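Local coordinates for protein rhodopsin (Todarodes pacificus, PDB 2Z73) that detects dim light through bound retinal, whose isomerization from 11-cis to all-trans switches on a G protein that activates phospholipase C, at residues 185-190 and 275-280. Residues are numbered along the deposited sequence; the frame is centred on the assembly and turned at random.
With RET (retinal), chain D.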
loop_
_atom_site.group_PDB
_atom_site.type_symbol
_atom_site.label_atom_id
_atom_site.label_comp_id
_atom_site.label_asym_id
_atom_site.label_seq_id
_atom_site.Cartn_x
_atom_site.Cartn_y
_atom_site.Cartn_z
ATOM N N ASN A 185 17.579 -11.257 2.684
ATOM C CA ASN A 185 16.864 -10.000 2.636
ATOM C C ASN A 185 16.915 -9.503 4.067
ATOM O O ASN A 185 17.262 -10.254 4.981
ATOM C CB ASN A 185 15.426 -10.155 2.113
ATOM C CG ASN A 185 14.478 -10.727 3.135
ATOM O OD1 ASN A 185 14.298 -11.941 3.213
ATOM N ND2 ASN A 185 13.857 -9.850 3.931
ATOM N N CYS A 186 16.611 -8.233 4.270
ATOM C CA CYS A 186 16.685 -7.682 5.603
ATOM C C CYS A 186 15.343 -7.175 6.086
ATOM O O CYS A 186 14.402 -7.062 5.315
ATOM C CB CYS A 186 17.762 -6.580 5.623
ATOM S SG CYS A 186 19.444 -7.313 5.646
ATOM N N SER A 187 15.254 -6.915 7.383
ATOM C CA SER A 187 14.030 -6.420 8.003
ATOM C C SER A 187 14.426 -5.955 9.395
ATOM O O SER A 187 15.613 -5.912 9.712
ATOM C CB SER A 187 12.998 -7.546 8.101
ATOM O OG SER A 187 11.756 -7.054 8.574
ATOM N N PHE A 188 13.451 -5.598 10.226
ATOM C CA PHE A 188 13.773 -5.168 11.584
ATOM C C PHE A 188 13.980 -6.390 12.466
ATOM O O PHE A 188 13.674 -7.513 12.070
ATOM C CB PHE A 188 12.669 -4.273 12.145
ATOM C CG PHE A 188 11.317 -4.929 12.221
ATOM C CD1 PHE A 188 10.779 -5.307 13.451
ATOM C CD2 PHE A 188 10.571 -5.146 11.074
ATOM C CE1 PHE A 188 9.514 -5.893 13.538
ATOM C CE2 PHE A 188 9.305 -5.730 11.147
ATOM C CZ PHE A 188 8.777 -6.104 12.387
ATOM N N ASP A 189 14.513 -6.178 13.661
ATOM C CA ASP A 189 14.764 -7.277 14.592
ATOM C C ASP A 189 13.551 -7.541 15.494
ATOM O O ASP A 189 13.255 -6.761 16.405
ATOM C CB ASP A 189 15.995 -6.948 15.437
ATOM C CG ASP A 189 16.477 -8.123 16.245
ATOM O OD1 ASP A 189 15.873 -9.211 16.145
ATOM O OD2 ASP A 189 17.469 -7.952 16.981
ATOM N N TYR A 190 12.848 -8.639 15.223
ATOM C CA TYR A 190 11.667 -9.016 16.003
ATOM C C TYR A 190 11.994 -10.183 16.925
ATOM O O TYR A 190 11.116 -10.741 17.577
ATOM C CB TYR A 190 10.505 -9.389 15.073
ATOM C CG TYR A 190 10.886 -10.323 13.941
ATOM C CD1 TYR A 190 10.831 -9.900 12.610
ATOM C CD2 TYR A 190 11.317 -11.623 14.197
ATOM C CE1 TYR A 190 11.195 -10.746 11.563
ATOM C CE2 TYR A 190 11.687 -12.477 13.160
ATOM C CZ TYR A 190 11.623 -12.030 11.842
ATOM O OH TYR A 190 12.006 -12.862 10.814
ATOM N N SER A 275 -0.595 -8.615 7.502
ATOM C CA SER A 275 -0.982 -9.218 8.772
ATOM C C SER A 275 -0.346 -10.565 9.081
ATOM O O SER A 275 0.020 -10.822 10.221
ATOM C CB SER A 275 -2.497 -9.311 8.865
ATOM O OG SER A 275 -3.057 -8.007 8.817
ATOM N N PRO A 276 -0.204 -11.443 8.078
ATOM C CA PRO A 276 0.420 -12.731 8.399
ATOM C C PRO A 276 1.831 -12.541 8.981
ATOM O O PRO A 276 2.103 -12.933 10.116
ATOM C CB PRO A 276 0.439 -13.444 7.049
ATOM C CG PRO A 276 -0.779 -12.898 6.370
ATOM C CD PRO A 276 -0.723 -11.434 6.700
ATOM N N TYR A 277 2.713 -11.922 8.191
ATOM C CA TYR A 277 4.096 -11.661 8.583
ATOM C C TYR A 277 4.123 -10.948 9.917
ATOM O O TYR A 277 4.914 -11.286 10.801
ATOM C CB TYR A 277 4.805 -10.812 7.516
ATOM C CG TYR A 277 6.262 -10.494 7.804
ATOM C CD1 TYR A 277 6.656 -9.219 8.224
ATOM C CD2 TYR A 277 7.241 -11.481 7.683
ATOM C CE1 TYR A 277 7.989 -8.937 8.518
ATOM C CE2 TYR A 277 8.581 -11.218 7.973
ATOM C CZ TYR A 277 8.951 -9.947 8.389
ATOM O OH TYR A 277 10.287 -9.698 8.654
ATOM N N ALA A 278 3.254 -9.960 10.069
ATOM C CA ALA A 278 3.194 -9.210 11.315
ATOM C C ALA A 278 3.026 -10.182 12.475
ATOM O O ALA A 278 3.746 -10.107 13.472
ATOM C CB ALA A 278 2.033 -8.234 11.281
ATOM N N VAL A 279 2.081 -11.105 12.322
ATOM C CA VAL A 279 1.792 -12.090 13.346
ATOM C C VAL A 279 3.026 -12.931 13.660
ATOM O O VAL A 279 3.425 -13.039 14.821
ATOM C CB VAL A 279 0.601 -12.997 12.919
ATOM C CG1 VAL A 279 0.509 -14.231 13.801
ATOM C CG2 VAL A 279 -0.703 -12.210 13.033
ATOM N N VAL A 280 3.637 -13.518 12.635
ATOM C CA VAL A 280 4.821 -14.333 12.849
ATOM C C VAL A 280 5.890 -13.549 13.587
ATOM O O VAL A 280 6.669 -14.115 14.351
ATOM C CB VAL A 280 5.436 -14.810 11.537
ATOM C CG1 VAL A 280 6.710 -15.620 11.822
ATOM C CG2 VAL A 280 4.421 -15.641 10.767
HETATM C C1 RET D . 4.442 -4.347 10.733
HETATM C C2 RET D . 2.928 -4.701 10.680
HETATM C C3 RET D . 2.303 -4.707 9.295
HETATM C C4 RET D . 2.594 -3.420 8.505
HETATM C C5 RET D . 4.069 -3.017 8.547
HETATM C C6 RET D . 4.923 -3.426 9.539
HETATM C C7 RET D . 6.394 -3.032 9.562
HETATM C C8 RET D . 7.368 -3.526 8.680
HETATM C C9 RET D . 8.793 -3.211 8.509
HETATM C C10 RET D . 9.366 -3.903 7.517
HETATM C C11 RET D . 10.706 -3.860 6.971
HETATM C C12 RET D . 11.222 -4.607 5.948
HETATM C C13 RET D . 10.723 -5.772 5.119
HETATM C C14 RET D . 11.478 -6.244 4.081
HETATM C C15 RET D . 11.076 -7.379 3.242
HETATM C C16 RET D . 4.754 -3.688 12.077
HETATM C C17 RET D . 5.191 -5.719 10.753
HETATM C C18 RET D . 4.396 -2.145 7.363
HETATM C C19 RET D . 9.464 -2.165 9.376
HETATM C C20 RET D . 9.356 -6.374 5.514
#
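Ser187 and Tyr277 join the second extracellular loop to transmembrane helix 6 by a hydrogen bond. Ser187 OG donates to Tyr277 OH over 3.0 Å and lies at the edge of the tyrosine ring, near its plane. Tyr277 has CG anti to its own N (chi1 -179°), which carries the phenol off helix 246-286 toward strand 186-188. The same hydroxyl also bonds to Glu180 OE1, as does Tyr190 OH. Two phenols thus converge on one oxygen of Glu180. Asn185 ND2 hydrogen-bonds to Cys186 O and to Glu180, near the Schiff-base end of retinal.

The aromatic contacts centre on the Tyr277 ring. Tyr190 meets it at about a right angle, with Tyr190 CE1 4.0 Å from Tyr277 CZ. Tyr277 OH sits at the edge of the Tyr190 ring. Phe188 approaches from the same side of the Tyr277 ring, its CE2 4.4 Å from Tyr277 CE1, while retinal C20 lies on the opposite side. Tyr190 CD1 also lies over one face of Phe188, near the rim.

Several of these residues line the retinal pocket. Phe188 CD2 packs 3.6 Å from retinal C19, the methyl on C9. Cys186 O lies 3.3 Å from retinal C14, and the disulfide to Cys108 ties this strand to helix 104-138. On the helix, Ala278 CB stands 3.7 Å from C2 of the ionone ring.

A phenylalanine in place of Tyr277 would probably leave Ser187 OG without its acceptor and Glu180 with one donor fewer. The strand forms part of the lid that the opsin extracellular loop lays over retinal. Ser187 and Glu180 both meet helix 246-286 at the hydroxyl of Tyr277, and Tyr190 O adds a bond to Gln285, consistent with a link between loop, Glu180 and helix beside retinal.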